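Uncharacterized protein (Bacteroides ovatus, PDB 3SOT) is of unknown function but joins a probable E-set (immunoglobulin-like) domain to a C-terminal beta-rich domain of the BT_3044-like family. Local coordinates at residues D227-M232 / T248-S253; V31-N36 / N115-D120. All coordinates share one frame; numbering follows the deposited sequence.

Interaction 1 of 2, residues D227-M232 / T248-S253; sequences DGTLDM and TPTYSS
Thr-229 and Thr-250 face each other as a single non-hydrogen-bonded antiparallel pair, CA to CA 4.3 Å, with a backbone hydrogen bond at each end. In one, Tyr-251 N donates to Gly-228 O at 3.2 Å, nearly straight at 163°. In the other, Leu-230 N donates to Pro-249 O at 2.9 Å and approaches from above the carbonyl plane. The touching parts of the two segments run 134° apart, and only this one bridge forms between them. The contact links the hairpin of 219-224 and 230-234 to strand 244-257, which pairs with 264-279, within the C-terminal domain. Side chains add an apolar layer. Leu-230 touches both proline and tyrosine: its CB meets Pro-249 CG at 4.0 Å, while CG, turned anti to the carbonyl carbon (chi1 -62°), carries CD2 to 3.7 Å from Tyr-251 CD1 at a slant to the ring. Met-232, modelled as selenomethionine, runs past Pro-249 in the opposite direction and sets SE 3.9 Å from Pro-249 CB. The tyrosine ring leans along the turn, with Thr-229 O in plane at its edge, 3.5 Å from Tyr-251 CE1. Its hydroxyl is bonded to Lys-225 O, and its ring meets Phe-224 edge-to-face. Before the bridge, Asp-227 closes an Asx turn: its OD1 accepts from Thr-229 N and, at 2.7 Å, from Thr-229 OG1, both from the same face of the carboxylate. Gly-228 sits in this turn with positive phi and presents its carbonyl to Tyr-251. Two main-chain bonds thus fix the register, Asp-227 OD1 takes two donors and so probably holds the turn in shape, and Leu-230, Met-232 and Pro-249 add buried apolar packing.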
loop_
_atom_site.group_PDB
_atom_site.type_symbol
_atom_site.label_atom_id
_atom_site.label_comp_id
_atom_site.label_asym_id
_atom_site.label_seq_id
_atom_site.Cartn_x
_atom_site.Cartn_y
_atom_site.Cartn_z
ATOM N N ASP A 227 37.244 8.489 16.516
ATOM C CA ASP A 227 36.992 9.197 17.770
ATOM C C ASP A 227 35.528 9.015 18.269
ATOM O O ASP A 227 35.164 9.595 19.297
ATOM C CB ASP A 227 37.311 10.708 17.615
ATOM C CG ASP A 227 36.579 11.487 16.518
ATOM O OD1 ASP A 227 35.655 10.914 15.895
ATOM O OD2 ASP A 227 36.925 12.677 16.295
ATOM N N GLY A 228 34.730 8.211 17.561
ATOM C CA GLY A 228 33.333 7.955 17.912
ATOM C C GLY A 228 32.327 8.979 17.398
ATOM O O GLY A 228 31.174 9.009 17.848
ATOM N N THR A 229 32.748 9.832 16.468
ATOM C CA THR A 229 31.838 10.833 15.935
ATOM C C THR A 229 31.483 10.442 14.515
ATOM O O THR A 229 32.064 9.500 13.953
ATOM C CB THR A 229 32.426 12.246 16.022
ATOM O OG1 THR A 229 33.527 12.371 15.132
ATOM C CG2 THR A 229 32.836 12.632 17.436
ATOM N N LEU A 230 30.487 11.134 13.953
ATOM C CA LEU A 230 30.046 10.863 12.594
ATOM C C LEU A 230 30.264 12.063 11.706
ATOM O O LEU A 230 30.422 13.190 12.189
ATOM C CB LEU A 230 28.555 10.456 12.549
ATOM C CG LEU A 230 28.131 9.177 13.281
ATOM C CD1 LEU A 230 26.651 9.099 13.405
ATOM C CD2 LEU A 230 28.667 7.967 12.611
ATOM N N ASP A 231 30.368 11.782 10.402
ATOM C CA ASP A 231 30.359 12.741 9.297
ATOM C C ASP A 231 29.084 12.525 8.581
ATOM O O ASP A 231 28.794 11.399 8.189
ATOM C CB ASP A 231 31.578 12.651 8.353
ATOM C CG ASP A 231 32.895 13.171 8.889
ATOM O OD1 ASP A 231 32.877 14.147 9.691
ATOM O OD2 ASP A 231 33.945 12.696 8.419
HETATM N N MSE A 232 28.249 13.547 8.533
HETATM C CA MSE A 232 26.964 13.430 7.857
HETATM C C MSE A 232 26.852 14.568 6.875
HETATM O O MSE A 232 26.877 15.751 7.263
HETATM C CB MSE A 232 25.794 13.394 8.835
HETATM C CG MSE A 232 25.753 12.155 9.712
HETATM SE SE MSE A 232 24.138 12.216 10.809
HETATM C CE MSE A 232 22.847 11.996 9.456
ATOM N N THR A 248 26.943 17.991 16.631
ATOM C CA THR A 248 27.892 16.978 16.210
ATOM C C THR A 248 27.262 15.607 16.451
ATOM O O THR A 248 27.018 15.237 17.611
ATOM C CB THR A 248 29.245 17.140 16.917
ATOM O OG1 THR A 248 29.033 17.003 18.318
ATOM C CG2 THR A 248 29.937 18.477 16.588
ATOM N N PRO A 249 26.929 14.867 15.360
ATOM C CA PRO A 249 26.367 13.523 15.538
ATOM C C PRO A 249 27.434 12.520 16.023
ATOM O O PRO A 249 28.638 12.616 15.687
ATOM C CB PRO A 249 25.857 13.176 14.148
ATOM C CG PRO A 249 26.760 13.938 13.206
ATOM C CD PRO A 249 27.129 15.192 13.929
ATOM N N THR A 250 26.990 11.572 16.868
ATOM C CA THR A 250 27.859 10.567 17.483
ATOM C C THR A 250 27.285 9.147 17.319
ATOM O O THR A 250 26.154 8.959 16.883
ATOM C CB THR A 250 28.062 10.890 18.972
ATOM O OG1 THR A 250 26.794 10.976 19.601
ATOM C CG2 THR A 250 28.831 12.202 19.197
ATOM N N TYR A 251 28.112 8.149 17.609
ATOM C CA TYR A 251 27.718 6.752 17.547
ATOM C C TYR A 251 28.373 5.995 18.695
ATOM O O TYR A 251 29.484 6.345 19.120
ATOM C CB TYR A 251 28.059 6.116 16.193
ATOM C CG TYR A 251 29.503 5.706 15.982
ATOM C CD1 TYR A 251 30.447 6.614 15.505
ATOM C CD2 TYR A 251 29.898 4.381 16.138
ATOM C CE1 TYR A 251 31.761 6.224 15.236
ATOM C CE2 TYR A 251 31.209 3.981 15.881
ATOM C CZ TYR A 251 32.138 4.905 15.424
ATOM O OH TYR A 251 33.429 4.505 15.176
ATOM N N SER A 252 27.665 4.992 19.224
ATOM C CA SER A 252 28.204 4.139 20.281
ATOM C C SER A 252 28.025 2.686 19.879
ATOM O O SER A 252 26.981 2.293 19.344
ATOM C CB SER A 252 27.575 4.425 21.643
ATOM O OG SER A 252 26.218 4.028 21.728
ATOM N N SER A 253 29.087 1.915 20.058
ATOM C CA SER A 253 29.104 0.507 19.718
ATOM C C SER A 253 29.274 -0.296 21.013
ATOM O O SER A 253 30.221 -0.064 21.763
ATOM C CB SER A 253 30.202 0.225 18.700
ATOM O OG SER A 253 30.083 -1.090 18.185
#

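Interaction 2 of 2, residues V31-N36 / N115-D120; sequences VRYKDN and NLQDID
Tyr-33 and Val-31, at the end of strand 27-32 in the probable E-set (immunoglobulin-like) domain, pack on Leu-116, the first residue of a type II beta turn closed by Ile-119 N donating to Leu-116 O at 3.1 Å. Apolar contacts come first. Val-31 CG2 meets Leu-116 CD1 at 3.7 Å, the two side chains slanting across each other, and Leu-116 also rests on Val-39, Pro-156 and Met-88. Tyr-33 supplies the aromatic contact. With CG anti to the backbone N (chi1 -167°), its ring reaches over to the turn and slides past Leu-116 in the opposite sense, CD2 lying 4.0 Å from Leu-116 CB. At the far end of the ring, Tyr-33 OH comes to 3.4 Å from Gln-117 CA. With an alanine here, Leu-116 CB and Gln-117 CA would probably lose the ring that covers them, leaving a gap beside the strand end. Polar groups meet without hydrogen bonds between the segments. The side chains of Asn-36 and Gln-117 run alongside each other, pointing the same way, their amide planes 79° apart; Asn-36 is poorly ordered. Backbone pairing is left to neighbours, Leu-116 with Gly-37 and Tyr-33 with Phe-157. The carbonyl that closes the turn lies at the ring edge, near its plane, Leu-116 O standing 3.4 Å from Tyr-33 CE2.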
loop_
_atom_site.group_PDB
_atom_site.type_symbol
_atom_site.label_atom_id
_atom_site.label_comp_id
_atom_site.label_asym_id
_atom_site.label_seq_id
_atom_site.Cartn_x
_atom_site.Cartn_y
_atom_site.Cartn_z
ATOM N N VAL A 31 27.782 -10.143 1.071
ATOM C CA VAL A 31 29.209 -10.065 0.736
ATOM C C VAL A 31 29.793 -8.850 1.486
ATOM O O VAL A 31 29.196 -7.787 1.469
ATOM C CB VAL A 31 29.493 -10.027 -0.805
ATOM C CG1 VAL A 31 29.093 -11.343 -1.485
ATOM C CG2 VAL A 31 28.825 -8.833 -1.485
ATOM N N ARG A 32 30.919 -9.015 2.177
ATOM C CA ARG A 32 31.523 -7.925 2.932
ATOM C C ARG A 32 32.269 -6.959 2.030
ATOM O O ARG A 32 33.014 -7.396 1.149
ATOM C CB ARG A 32 32.497 -8.462 4.004
ATOM C CG ARG A 32 33.099 -7.345 4.847
ATOM C CD ARG A 32 34.048 -7.833 5.900
ATOM N NE ARG A 32 33.362 -8.566 6.950
ATOM C CZ ARG A 32 32.803 -7.994 8.003
ATOM N NH1 ARG A 32 32.806 -6.672 8.126
ATOM N NH2 ARG A 32 32.207 -8.735 8.929
ATOM N N TYR A 33 32.125 -5.640 2.310
ATOM C CA TYR A 33 32.879 -4.585 1.644
ATOM C C TYR A 33 34.208 -4.432 2.406
ATOM O O TYR A 33 34.194 -3.975 3.553
ATOM C CB TYR A 33 32.083 -3.263 1.557
ATOM C CG TYR A 33 32.716 -2.264 0.607
ATOM C CD1 TYR A 33 33.917 -1.634 0.922
ATOM C CD2 TYR A 33 32.133 -1.979 -0.625
ATOM C CE1 TYR A 33 34.531 -0.758 0.031
ATOM C CE2 TYR A 33 32.733 -1.093 -1.519
ATOM C CZ TYR A 33 33.924 -0.472 -1.178
ATOM O OH TYR A 33 34.517 0.423 -2.033
ATOM N N LYS A 34 35.344 -4.833 1.782
ATOM C CA LYS A 34 36.681 -4.811 2.407
ATOM C C LYS A 34 37.641 -3.796 1.720
ATOM O O LYS A 34 37.237 -2.676 1.405
ATOM C CB LYS A 34 37.302 -6.219 2.357
ATOM C CG LYS A 34 36.575 -7.271 3.208
ATOM C CD LYS A 34 37.200 -8.674 3.133
ATOM C CE LYS A 34 36.964 -9.406 1.834
ATOM N NZ LYS A 34 37.643 -10.730 1.827
ATOM N N ASP A 35 38.925 -4.176 1.537
ATOM C CA ASP A 35 39.975 -3.352 0.921
ATOM C C ASP A 35 39.662 -3.143 -0.567
ATOM O O ASP A 35 39.747 -4.085 -1.378
ATOM C CB ASP A 35 41.360 -3.998 1.122
ATOM N N ASN A 36 39.223 -1.900 -0.890
ATOM C CA ASN A 36 38.811 -1.426 -2.222
ATOM C C ASN A 36 37.619 -2.269 -2.765
ATOM O O ASN A 36 37.386 -2.321 -3.977
ATOM C CB ASN A 36 39.987 -1.432 -3.207
ATOM C CG ASN A 36 41.033 -0.392 -2.884
ATOM O OD1 ASN A 36 41.114 0.134 -1.756
ATOM N ND2 ASN A 36 41.850 -0.059 -3.882
ATOM N N ASN A 115 33.854 -6.826 -7.528
ATOM C CA ASN A 115 34.551 -5.554 -7.386
ATOM C C ASN A 115 33.481 -4.547 -7.065
ATOM O O ASN A 115 32.802 -4.054 -7.974
ATOM C CB ASN A 115 35.395 -5.188 -8.617
ATOM C CG ASN A 115 35.961 -3.785 -8.508
ATOM O OD1 ASN A 115 36.815 -3.488 -7.645
ATOM N ND2 ASN A 115 35.424 -2.877 -9.328
ATOM N N LEU A 116 33.246 -4.326 -5.772
ATOM C CA LEU A 116 32.125 -3.497 -5.329
ATOM C C LEU A 116 32.511 -2.024 -5.149
ATOM O O LEU A 116 31.659 -1.245 -4.737
ATOM C CB LEU A 116 31.558 -4.036 -3.996
ATOM C CG LEU A 116 31.130 -5.498 -3.960
ATOM C CD1 LEU A 116 30.929 -5.948 -2.532
ATOM C CD2 LEU A 116 29.926 -5.775 -4.878
ATOM N N GLN A 117 33.741 -1.623 -5.493
ATOM C CA GLN A 117 34.146 -0.218 -5.356
ATOM C C GLN A 117 33.195 0.693 -6.131
ATOM O O GLN A 117 32.937 0.442 -7.314
ATOM C CB GLN A 117 35.590 0.005 -5.825
ATOM C CG GLN A 117 36.083 1.426 -5.569
ATOM C CD GLN A 117 37.543 1.645 -5.869
ATOM O OE1 GLN A 117 38.396 0.751 -5.732
ATOM N NE2 GLN A 117 37.881 2.886 -6.179
ATOM N N ASP A 118 32.628 1.707 -5.418
ATOM C CA ASP A 118 31.717 2.760 -5.895
ATOM C C ASP A 118 30.376 2.178 -6.404
ATOM O O ASP A 118 29.762 2.764 -7.293
ATOM C CB ASP A 118 32.384 3.595 -7.014
ATOM C CG ASP A 118 33.707 4.236 -6.612
ATOM O OD1 ASP A 118 33.748 4.896 -5.542
ATOM O OD2 ASP A 118 34.694 4.111 -7.389
ATOM N N ILE A 119 29.887 1.075 -5.824
ATOM C CA ILE A 119 28.604 0.511 -6.246
ATOM C C ILE A 119 27.460 1.376 -5.672
ATOM O O ILE A 119 27.507 1.740 -4.488
ATOM C CB ILE A 119 28.451 -0.974 -5.849
ATOM C CG1 ILE A 119 27.228 -1.600 -6.561
ATOM C CG2 ILE A 119 28.423 -1.163 -4.318
ATOM C CD1 ILE A 119 27.201 -3.078 -6.625
ATOM N N ASP A 120 26.443 1.706 -6.507
ATOM C CA ASP A 120 25.325 2.517 -6.044
ATOM C C ASP A 120 24.266 1.583 -5.509
ATOM O O ASP A 120 23.635 0.832 -6.262
ATOM C CB ASP A 120 24.802 3.418 -7.166
ATOM C CG ASP A 120 23.730 4.423 -6.778
ATOM O OD1 ASP A 120 23.359 4.464 -5.594
ATOM O OD2 ASP A 120 23.278 5.192 -7.670
#

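The two contacts belong to different domain families, interaction 2 to DUF4973 and interaction 1 to the BT_3044-like region. Their centres are 22 Å apart and their nearest atoms about 12 Å apart, so they do not touch. Main-chain bonds span interaction 1 but not interaction 2. The two are linked indirectly: Asp-120, at the end of 115-120, forms a salt bridge with Lys-219, which begins the strand 219-224 that pairs with 230-234 of interaction 1. Arg-32 likewise crosses to Asp-314, and Tyr-33 touches Asp-195 and Asn-196. No ligand or active site is known for this protein, so both contacts are best read as structural.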